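Local coordinates for hypothetical protein (PDB 2IL5) that is of unknown function but belongs to the Activator of Hsp90 ATPase homolog 1-like family, within the Bet v 1-like clan, at residues A32-F43 with M157-I165; M86-I94 with Q103-F111. All blocks are in the same frame, centred on the assembly; numbering follows the deposited sequence. Where two conformers were deposited one is given.

Both contacts lie in the body of the helix-grip fold expected of the Bet v 1-like clan, a long C-terminal helix held against a curved antiparallel sheet. Contact 2 is a hairpin between neighbouring central strands of that sheet and is nested along the chain inside the loop that contact 1 closes, between residues 32-43 and the helix 136-166. Their centres are about 14 Å apart, yet they share one apolar interior. Trp33 CD1 reaches Phe110 CZ at 3.5 Å, and Phe43 CZ sits 3.9 Å from both Ile106 CD1 and Met92 CE. Early residues, sheet and last helix are thereby packed into a single unit.

Contact 1 of 2, residues A32-F43 with M157-I165; sequences AWTKKDLLKQWF and MFDKMYHVI
In this helix-grip fold the long C-terminal helix is met by the chain from the end of helix 26-32 through the short helix 36-39 to the residues that follow it, and the centre of that meeting is Met161 (a selenomethionine, like Met157) lying along the indole of Trp42. Met161 leaves the helix with CG anti to its backbone N (chi1 -176°) and then runs over one face of the ring system. Met161 CG is 3.7 Å from the centroid of the five-membered ring of Trp42, a CH-pi contact, and Met161 SE is 4.1 Å from that of its six-membered ring, a Met-aromatic contact. Phe43 CB covers the opposite face, so the indole is sandwiched. Its rotation is also fixed by a hydrogen bond from Trp42 NE1 to Ala32 O at 2.8 Å, with the donor above the carbonyl plane but the oxygen close to the indole plane. The outer corner of the same ring, CH2, pokes at the face of Trp33.

Around this centre the packing is apolar. Ala32 CB presses on Met161 CG at 3.6 Å, while Ile165 CD1 covers the same methyl from the next helical turn. Farther out, Val164 CG2 rests on Gln41 CB at 3.5 Å. Phe158 CE1 touches Trp33 CZ2 at 3.7 Å, and its ring also meets Phe122 of the sheet edge-to-face. Trp33 NE1 is buried without a hydrogen-bond partner, Met161 SE lying 3.6 Å from it.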
loop_
_atom_site.group_PDB
_atom_site.type_symbol
_atom_site.label_atom_id
_atom_site.label_comp_id
_atom_site.label_asym_id
_atom_site.label_seq_id
_atom_site.Cartn_x
_atom_site.Cartn_y
_atom_site.Cartn_z
ATOM N N ALA A 32 -4.244 -7.798 8.533
ATOM C CA ALA A 32 -4.504 -7.628 7.084
ATOM C C ALA A 32 -3.247 -7.289 6.289
ATOM O O ALA A 32 -3.124 -7.692 5.125
ATOM C CB ALA A 32 -5.573 -6.563 6.864
ATOM N N TRP A 33 -2.312 -6.584 6.960
ATOM C CA TRP A 33 -1.101 -6.000 6.391
ATOM C C TRP A 33 0.074 -6.941 6.474
ATOM O O TRP A 33 1.103 -6.692 5.856
ATOM C CB TRP A 33 -0.704 -4.682 7.110
ATOM C CG TRP A 33 -1.525 -3.455 6.669
ATOM C CD1 TRP A 33 -2.763 -3.059 7.156
ATOM C CD2 TRP A 33 -1.156 -2.478 5.681
ATOM N NE1 TRP A 33 -3.170 -1.894 6.528
ATOM C CE2 TRP A 33 -2.210 -1.522 5.616
ATOM C CE3 TRP A 33 -0.043 -2.313 4.836
ATOM C CZ2 TRP A 33 -2.169 -0.406 4.735
ATOM C CZ3 TRP A 33 -0.016 -1.201 3.944
ATOM C CH2 TRP A 33 -1.068 -0.280 3.902
ATOM N N THR A 34 -0.076 -8.008 7.253
ATOM C CA THR A 34 1.097 -8.783 7.667
ATOM C C THR A 34 0.886 -10.262 7.538
ATOM O O THR A 34 1.774 -11.056 7.860
ATOM C CB THR A 34 1.550 -8.449 9.124
ATOM O OG1 THR A 34 0.458 -8.644 10.008
ATOM C CG2 THR A 34 2.077 -7.005 9.226
ATOM N N LYS A 35 -0.297 -10.625 7.064
ATOM C CA LYS A 35 -0.586 -11.998 6.724
ATOM C C LYS A 35 -0.786 -12.233 5.243
ATOM O O LYS A 35 -1.720 -11.698 4.632
ATOM C CB LYS A 35 -1.795 -12.503 7.508
ATOM C CG LYS A 35 -1.410 -13.544 8.540
ATOM C CD LYS A 35 -0.818 -14.789 7.811
ATOM C CE LYS A 35 -1.867 -15.505 6.917
ATOM N NZ LYS A 35 -1.285 -16.329 5.794
ATOM N N LYS A 36 0.086 -13.075 4.691
ATOM C CA LYS A 36 0.104 -13.470 3.272
ATOM C C LYS A 36 -1.251 -13.788 2.627
ATOM O O LYS A 36 -1.592 -13.263 1.564
ATOM C CB LYS A 36 0.998 -14.692 3.117
ATOM C CG LYS A 36 1.725 -14.756 1.816
ATOM C CD LYS A 36 1.822 -16.160 1.328
ATOM C CE LYS A 36 2.656 -17.002 2.243
ATOM N NZ LYS A 36 2.281 -18.410 2.074
ATOM N N ASP A 37 -2.025 -14.652 3.264
ATOM C CA ASP A 37 -3.231 -15.132 2.619
ATOM C C ASP A 37 -4.385 -14.142 2.783
ATOM O O ASP A 37 -5.460 -14.318 2.185
ATOM C CB ASP A 37 -3.531 -16.564 3.070
ATOM C CG ASP A 37 -2.314 -17.480 2.902
ATOM O OD1 ASP A 37 -1.791 -17.576 1.762
ATOM O OD2 ASP A 37 -1.859 -18.064 3.911
ATOM N N LEU A 38 -4.118 -13.086 3.558
ATOM C CA LEU A 38 -4.972 -11.915 3.628
ATOM C C LEU A 38 -4.490 -10.850 2.616
ATOM O O LEU A 38 -5.285 -10.354 1.825
ATOM C CB LEU A 38 -5.021 -11.334 5.049
ATOM C CG LEU A 38 -5.587 -12.216 6.158
ATOM C CD1 LEU A 38 -5.715 -11.431 7.458
ATOM C CD2 LEU A 38 -6.928 -12.860 5.759
ATOM N N LEU A 39 -3.194 -10.537 2.624
ATOM C CA LEU A 39 -2.613 -9.582 1.673
ATOM C C LEU A 39 -2.880 -9.961 0.213
ATOM O O LEU A 39 -3.067 -9.082 -0.645
ATOM C CB LEU A 39 -1.106 -9.489 1.870
ATOM C CG LEU A 39 -0.560 -8.708 3.060
ATOM C CD1 LEU A 39 0.895 -9.181 3.330
ATOM C CD2 LEU A 39 -0.680 -7.170 2.859
ATOM N N LYS A 40 -2.902 -11.274 -0.051
ATOM C CA LYS A 40 -3.148 -11.814 -1.383
ATOM C C LYS A 40 -4.512 -11.429 -1.925
ATOM O O LYS A 40 -4.728 -11.448 -3.143
ATOM C CB LYS A 40 -2.935 -13.330 -1.399
ATOM C CG LYS A 40 -4.150 -14.209 -1.218
ATOM C CD LYS A 40 -3.797 -15.644 -1.570
ATOM C CE LYS A 40 -3.461 -15.801 -3.050
ATOM N NZ LYS A 40 -3.408 -17.231 -3.504
ATOM N N GLN A 41 -5.397 -11.031 -1.008
ATOM C CA GLN A 41 -6.752 -10.667 -1.321
ATOM C C GLN A 41 -6.954 -9.182 -1.564
ATOM O O GLN A 41 -8.005 -8.805 -2.098
ATOM C CB GLN A 41 -7.711 -11.144 -0.217
ATOM C CG GLN A 41 -7.662 -12.643 0.055
ATOM C CD GLN A 41 -8.669 -13.105 1.109
ATOM O OE1 GLN A 41 -9.879 -12.928 0.954
ATOM N NE2 GLN A 41 -8.167 -13.717 2.179
ATOM N N TRP A 42 -5.972 -8.339 -1.233
ATOM C CA TRP A 42 -6.216 -6.888 -1.307
ATOM C C TRP A 42 -5.039 -6.008 -1.652
ATOM O O TRP A 42 -5.236 -4.932 -2.180
ATOM C CB TRP A 42 -6.848 -6.359 -0.006
ATOM C CG TRP A 42 -5.893 -6.245 1.153
ATOM C CD1 TRP A 42 -5.624 -7.214 2.085
ATOM C CD2 TRP A 42 -5.120 -5.086 1.540
ATOM N NE1 TRP A 42 -4.705 -6.733 3.013
ATOM C CE2 TRP A 42 -4.391 -5.434 2.706
ATOM C CE3 TRP A 42 -4.961 -3.786 1.010
ATOM C CZ2 TRP A 42 -3.509 -4.528 3.348
ATOM C CZ3 TRP A 42 -4.100 -2.893 1.656
ATOM C CH2 TRP A 42 -3.391 -3.274 2.819
ATOM N N PHE A 43 -3.831 -6.422 -1.314
ATOM C CA PHE A 43 -2.680 -5.528 -1.440
ATOM C C PHE A 43 -2.047 -5.642 -2.813
ATOM O O PHE A 43 -1.268 -6.558 -3.048
ATOM C CB PHE A 43 -1.643 -5.835 -0.357
ATOM C CG PHE A 43 -0.570 -4.815 -0.261
ATOM C CD1 PHE A 43 0.671 -5.028 -0.861
ATOM C CD2 PHE A 43 -0.798 -3.617 0.409
ATOM C CE1 PHE A 43 1.677 -4.055 -0.791
ATOM C CE2 PHE A 43 0.203 -2.639 0.477
ATOM C CZ PHE A 43 1.442 -2.876 -0.126
HETATM N N MSE A 157 -8.197 -0.117 -2.583
HETATM C CA MSE A 157 -7.492 -1.168 -1.824
HETATM C C MSE A 157 -7.951 -1.348 -0.379
HETATM O O MSE A 157 -8.025 -2.468 0.113
HETATM C CB MSE A 157 -6.006 -0.867 -1.772
HETATM C CG MSE A 157 -5.194 -1.660 -2.736
HETATM SE SE MSE A 157 -3.322 -1.216 -2.429
HETATM C CE MSE A 157 -3.173 -0.047 -3.935
ATOM N N PHE A 158 -8.161 -0.232 0.318
ATOM C CA PHE A 158 -8.516 -0.289 1.719
ATOM C C PHE A 158 -9.959 -0.730 1.852
ATOM O O PHE A 158 -10.338 -1.332 2.849
ATOM C CB PHE A 158 -8.342 1.064 2.393
ATOM C CG PHE A 158 -6.948 1.562 2.378
ATOM C CD1 PHE A 158 -5.862 0.682 2.376
ATOM C CD2 PHE A 158 -6.698 2.921 2.400
ATOM C CE1 PHE A 158 -4.555 1.163 2.383
ATOM C CE2 PHE A 158 -5.406 3.374 2.420
ATOM C CZ PHE A 158 -4.334 2.492 2.402
ATOM N N ASP A 159 -10.784 -0.414 0.869
ATOM C CA ASP A 159 -12.140 -0.854 1.039
ATOM C C ASP A 159 -12.328 -2.345 0.653
ATOM O O ASP A 159 -13.111 -3.069 1.260
ATOM C CB ASP A 159 -13.221 0.212 0.695
ATOM C CG ASP A 159 -13.366 0.519 -0.772
ATOM O OD1 ASP A 159 -13.313 -0.393 -1.628
ATOM O OD2 ASP A 159 -13.650 1.703 -1.073
ATOM N N LYS A 160 -11.472 -2.812 -0.248
ATOM C CA LYS A 160 -11.241 -4.236 -0.407
ATOM C C LYS A 160 -10.670 -4.920 0.852
ATOM O O LYS A 160 -11.163 -5.950 1.280
ATOM C CB LYS A 160 -10.330 -4.452 -1.585
ATOM C CG LYS A 160 -10.141 -5.878 -1.948
ATOM C CD LYS A 160 -10.417 -6.071 -3.415
ATOM C CE LYS A 160 -9.277 -5.699 -4.344
ATOM N NZ LYS A 160 -9.839 -6.041 -5.728
HETATM N N MSE A 161 -9.615 -4.363 1.428
HETATM C CA MSE A 161 -9.119 -4.815 2.708
HETATM C C MSE A 161 -10.234 -4.887 3.778
HETATM O O MSE A 161 -10.258 -5.809 4.585
HETATM C CB MSE A 161 -7.966 -3.915 3.193
HETATM C CG MSE A 161 -7.307 -4.374 4.523
HETATM SE SE MSE A 161 -6.440 -2.856 5.391
HETATM C CE MSE A 161 -7.960 -1.890 6.105
ATOM N N TYR A 162 -11.129 -3.903 3.791
ATOM C CA TYR A 162 -12.213 -3.865 4.756
ATOM C C TYR A 162 -13.151 -5.117 4.696
ATOM O O TYR A 162 -13.483 -5.678 5.737
ATOM C CB TYR A 162 -13.011 -2.555 4.636
ATOM C CG TYR A 162 -14.243 -2.527 5.529
ATOM C CD1 TYR A 162 -14.201 -1.946 6.801
ATOM C CD2 TYR A 162 -15.448 -3.116 5.115
ATOM C CE1 TYR A 162 -15.339 -1.937 7.632
ATOM C CE2 TYR A 162 -16.569 -3.114 5.936
ATOM C CZ TYR A 162 -16.502 -2.523 7.193
ATOM O OH TYR A 162 -17.620 -2.522 8.002
ATOM N N HIS A 163 -13.552 -5.525 3.487
ATOM C CA HIS A 163 -14.384 -6.708 3.283
ATOM C C HIS A 163 -13.648 -8.004 3.547
ATOM O O HIS A 163 -14.238 -8.930 4.057
ATOM C CB HIS A 163 -14.988 -6.721 1.891
ATOM C CG HIS A 163 -15.938 -5.594 1.646
ATOM N ND1 HIS A 163 -17.275 -5.660 1.981
ATOM C CD2 HIS A 163 -15.742 -4.366 1.110
ATOM C CE1 HIS A 163 -17.866 -4.524 1.648
ATOM N NE2 HIS A 163 -16.954 -3.719 1.122
ATOM N N VAL A 164 -12.359 -8.068 3.240
ATOM C CA VAL A 164 -11.557 -9.239 3.584
ATOM C C VAL A 164 -11.554 -9.410 5.106
ATOM O O VAL A 164 -11.640 -10.532 5.607
ATOM C CB VAL A 164 -10.106 -9.109 3.069
ATOM C CG1 VAL A 164 -9.165 -10.153 3.746
ATOM C CG2 VAL A 164 -10.055 -9.185 1.535
ATOM N N ILE A 165 -11.460 -8.304 5.847
ATOM C CA ILE A 165 -11.528 -8.379 7.311
ATOM C C ILE A 165 -12.950 -8.752 7.805
ATOM O O ILE A 165 -13.110 -9.644 8.642
ATOM C CB ILE A 165 -10.995 -7.091 8.010
ATOM C CG1 ILE A 165 -9.565 -6.778 7.588
ATOM C CG2 ILE A 165 -11.031 -7.260 9.546
ATOM C CD1 ILE A 165 -9.137 -5.336 7.871
#

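Contact 2 of 2, residues M86-I94 with Q103-F111; sequences MDEYVKMTI and QDVIEVEFF
Glu107 CG is a bump touched from two neighbouring sides, by Tyr89 OH at 3.5 Å and by Lys91 CG at 3.7 Å. The tyrosine ring runs the same way as the glutamate chain, its plane turned 64° from the carboxylate, and Tyr89 CD1 is 3.3 Å from Val108 O. Lys91 stays extended until its last bond, where a bend (chi4 36°) brings NZ back onto the carboxylate. The salt bridge from Lys91 NZ to Glu107 OE2, 2.7 Å, uses the anti lone pair of OE2; the ammonium thus holds one oxygen while Lys91 CG and the Tyr89 hydroxyl lie against the stem. At the far end of this face, Gln103 NE2 meets the methyl CG2 of Thr93, whose hydroxyl is bonded instead to Gly95 O and Ile80 N.

The two strands form an antiparallel beta hairpin within the seven-stranded sheet, with strands 74-85 and 118-128 flanking it. Paired backbone bonds join Val90 to Val108, Met92 to Ile106 and Ile94 to Asp104, and those three pairs point their side chains to the other, mostly apolar face.

There the fit is stepped. Met92 takes the crowded first torsion, CG between the backbone N and carbonyl carbon, which lays Met92 CG against Ile106 CB at 3.8 Å. Ile106 extends CD1 to Ile94 CG1, while Ile94 CB rests on Asp104 CB at 3.7 Å. Both Asp104 oxygens are engaged beyond the hairpin, by Ser126 OG and Tyr124 OH. Val108 CG1 packs on Val90 CB. Phe110 closes the row edge-on, its CE1 4.0 Å from the methyl Val90 CG2 and its CD1 beside the Glu88 carbonyl.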
loop_
_atom_site.group_PDB
_atom_site.type_symbol
_atom_site.label_atom_id
_atom_site.label_comp_id
_atom_site.label_asym_id
_atom_site.label_seq_id
_atom_site.Cartn_x
_atom_site.Cartn_y
_atom_site.Cartn_z
HETATM N N MSE A 86 3.974 -4.871 16.345
HETATM C CA MSE A 86 2.709 -5.574 16.576
HETATM C C MSE A 86 1.503 -4.731 16.956
HETATM O O MSE A 86 1.507 -4.074 17.999
HETATM C CB MSE A 86 2.890 -6.619 17.652
HETATM C CG MSE A 86 1.706 -7.566 17.728
HETATM SE SE MSE A 86 1.630 -8.587 19.366
HETATM C CE MSE A 86 3.470 -9.283 19.461
ATOM N N ASP A 87 0.481 -4.791 16.084
ATOM C CA ASP A 87 -0.817 -4.096 16.203
ATOM C C ASP A 87 -0.648 -2.590 16.144
ATOM O O ASP A 87 -1.569 -1.847 16.463
ATOM C CB ASP A 87 -1.587 -4.505 17.495
ATOM C CG ASP A 87 -1.866 -5.971 17.569
ATOM O OD1 ASP A 87 -1.886 -6.646 16.520
ATOM O OD2 ASP A 87 -2.097 -6.472 18.692
ATOM N N GLU A 88 0.523 -2.128 15.717
ATOM C CA GLU A 88 0.872 -0.726 15.912
ATOM C C GLU A 88 1.415 -0.026 14.662
ATOM O O GLU A 88 1.047 1.117 14.361
ATOM C CB GLU A 88 1.873 -0.606 17.076
ATOM C CG GLU A 88 2.188 0.807 17.460
ATOM C CD GLU A 88 3.213 0.936 18.585
ATOM O OE1 GLU A 88 3.364 -0.016 19.401
ATOM O OE2 GLU A 88 3.849 2.020 18.661
ATOM N N TYR A 89 2.297 -0.686 13.928
ATOM C CA TYR A 89 3.035 0.063 12.923
ATOM C C TYR A 89 3.676 -0.816 11.928
ATOM O O TYR A 89 4.392 -1.754 12.275
ATOM C CB TYR A 89 4.069 0.997 13.585
ATOM C CG TYR A 89 4.846 1.931 12.665
ATOM C CD1 TYR A 89 4.202 2.872 11.860
ATOM C CD2 TYR A 89 6.247 1.916 12.662
ATOM C CE1 TYR A 89 4.936 3.746 11.013
ATOM C CE2 TYR A 89 6.987 2.786 11.850
ATOM C CZ TYR A 89 6.326 3.689 11.031
ATOM O OH TYR A 89 7.080 4.543 10.247
ATOM N N VAL A 90 3.387 -0.500 10.676
ATOM C CA VAL A 90 4.100 -1.072 9.549
ATOM C C VAL A 90 4.764 0.056 8.707
ATOM O O VAL A 90 4.099 1.011 8.292
ATOM C CB VAL A 90 3.157 -1.950 8.636
ATOM C CG1 VAL A 90 3.937 -2.529 7.461
ATOM C CG2 VAL A 90 2.494 -3.067 9.415
ATOM N N LYS A 91 6.079 -0.048 8.534
ATOM C CA LYS A 91 6.845 0.690 7.519
ATOM C C LYS A 91 7.375 -0.314 6.495
ATOM O O LYS A 91 8.066 -1.284 6.839
ATOM C CB LYS A 91 7.998 1.468 8.125
ATOM C CG LYS A 91 8.781 2.363 7.153
ATOM C CD LYS A 91 9.924 3.077 7.970
ATOM C CE LYS A 91 10.930 3.886 7.143
ATOM N NZ LYS A 91 10.226 4.558 5.956
HETATM N N MSE A 92 7.009 -0.095 5.239
HETATM C CA MSE A 92 7.405 -0.964 4.179
HETATM C C MSE A 92 7.744 -0.145 2.926
HETATM O O MSE A 92 7.384 1.050 2.827
HETATM C CB MSE A 92 6.320 -2.030 3.921
HETATM C CG MSE A 92 4.999 -1.504 3.440
HETATM SE SE MSE A 92 3.573 -2.764 3.469
HETATM C CE MSE A 92 4.324 -4.016 2.197
ATOM N N THR A 93 8.483 -0.776 2.009
ATOM C CA THR A 93 8.696 -0.231 0.677
ATOM C C THR A 93 7.815 -0.884 -0.412
ATOM O O THR A 93 7.378 -2.067 -0.316
ATOM C CB THR A 93 10.156 -0.284 0.201
ATOM O OG1 THR A 93 10.472 -1.598 -0.259
ATOM C CG2 THR A 93 11.131 0.152 1.270
ATOM N N ILE A 94 7.527 -0.051 -1.407
ATOM C CA ILE A 94 7.014 -0.459 -2.725
ATOM C C ILE A 94 8.176 -0.181 -3.663
ATOM O O ILE A 94 8.577 0.953 -3.858
ATOM C CB ILE A 94 5.819 0.361 -3.149
ATOM C CG1 ILE A 94 4.647 0.092 -2.228
ATOM C CG2 ILE A 94 5.393 -0.023 -4.584
ATOM C CD1 ILE A 94 3.687 -1.017 -2.771
ATOM N N GLN A 103 12.282 3.363 -4.632
ATOM C CA GLN A 103 11.298 2.771 -3.716
ATOM C C GLN A 103 10.308 3.823 -3.248
ATOM O O GLN A 103 10.683 4.884 -2.709
ATOM C CB GLN A 103 11.922 2.176 -2.449
ATOM C CG GLN A 103 13.144 1.360 -2.596
ATOM C CD GLN A 103 14.136 1.711 -1.507
ATOM O OE1 GLN A 103 14.873 2.694 -1.621
ATOM N NE2 GLN A 103 14.148 0.922 -0.435
ATOM N N ASP A 104 9.042 3.508 -3.429
ATOM C CA ASP A 104 8.008 4.169 -2.701
ATOM C C ASP A 104 8.014 3.692 -1.229
ATOM O O ASP A 104 8.420 2.582 -0.895
ATOM C CB ASP A 104 6.655 3.920 -3.323
ATOM C CG ASP A 104 6.624 4.208 -4.837
ATOM O OD1 ASP A 104 7.448 5.020 -5.350
ATOM O OD2 ASP A 104 5.712 3.630 -5.491
ATOM N N VAL A 105 7.518 4.576 -0.384
ATOM C CA VAL A 105 7.489 4.367 1.049
ATOM C C VAL A 105 6.044 4.311 1.481
ATOM O O VAL A 105 5.274 5.161 1.132
ATOM C CB VAL A 105 8.275 5.515 1.797
ATOM C CG1 VAL A 105 7.877 5.604 3.276
ATOM C CG2 VAL A 105 9.808 5.330 1.603
ATOM N N ILE A 106 5.701 3.281 2.236
ATOM C CA ILE A 106 4.451 3.228 3.011
ATOM C C ILE A 106 4.745 3.261 4.525
ATOM O O ILE A 106 5.565 2.508 5.012
ATOM C CB ILE A 106 3.656 1.929 2.670
ATOM C CG1 ILE A 106 3.010 2.076 1.272
ATOM C CG2 ILE A 106 2.594 1.609 3.760
ATOM C CD1 ILE A 106 2.309 0.775 0.745
ATOM N N GLU A 107 4.095 4.157 5.258
ATOM C CA GLU A 107 4.143 4.125 6.736
ATOM C C GLU A 107 2.708 4.166 7.220
ATOM O O GLU A 107 1.978 5.078 6.881
ATOM C CB GLU A 107 4.959 5.260 7.304
ATOM C CG GLU A 107 6.410 5.207 6.839
ATOM C CD GLU A 107 7.255 6.386 7.217
ATOM O OE1 GLU A 107 6.726 7.411 7.691
ATOM O OE2 GLU A 107 8.509 6.277 7.066
ATOM N N VAL A 108 2.293 3.129 7.942
ATOM C CA VAL A 108 0.919 3.014 8.358
ATOM C C VAL A 108 0.855 2.701 9.871
ATOM O O VAL A 108 1.438 1.733 10.353
ATOM C CB VAL A 108 0.088 2.008 7.457
ATOM C CG1 VAL A 108 0.644 0.606 7.541
ATOM C CG2 VAL A 108 -1.427 2.034 7.850
ATOM N N GLU A 109 0.151 3.565 10.607
ATOM C CA GLU A 109 -0.011 3.400 12.027
ATOM C C GLU A 109 -1.461 3.054 12.416
ATOM O O GLU A 109 -2.406 3.599 11.855
ATOM C CB GLU A 109 0.493 4.646 12.759
ATOM C CG GLU A 109 1.159 4.291 14.082
ATOM C CD GLU A 109 1.774 5.463 14.817
ATOM O OE1 GLU A 109 1.854 6.591 14.267
ATOM O OE2 GLU A 109 2.218 5.222 15.963
ATOM N N PHE A 110 -1.593 2.145 13.394
ATOM C CA PHE A 110 -2.876 1.650 13.908
ATOM C C PHE A 110 -3.082 2.088 15.373
ATOM O O PHE A 110 -2.261 1.773 16.232
ATOM C CB PHE A 110 -2.927 0.113 13.784
ATOM C CG PHE A 110 -2.489 -0.392 12.443
ATOM C CD1 PHE A 110 -1.179 -0.829 12.239
ATOM C CD2 PHE A 110 -3.361 -0.372 11.358
ATOM C CE1 PHE A 110 -0.739 -1.249 10.969
ATOM C CE2 PHE A 110 -2.938 -0.799 10.100
ATOM C CZ PHE A 110 -1.629 -1.243 9.904
ATOM N N PHE A 111 -4.137 2.845 15.651
ATOM C CA PHE A 111 -4.470 3.255 17.018
ATOM C C PHE A 111 -5.797 2.668 17.446
ATOM O O PHE A 111 -6.749 2.646 16.663
ATOM C CB PHE A 111 -4.566 4.779 17.139
ATOM C CG PHE A 111 -3.270 5.494 16.895
ATOM C CD1 PHE A 111 -2.866 5.810 15.589
ATOM C CD2 PHE A 111 -2.455 5.872 17.972
ATOM C CE1 PHE A 111 -1.661 6.471 15.358
ATOM C CE2 PHE A 111 -1.242 6.561 17.744
ATOM C CZ PHE A 111 -0.858 6.867 16.433
#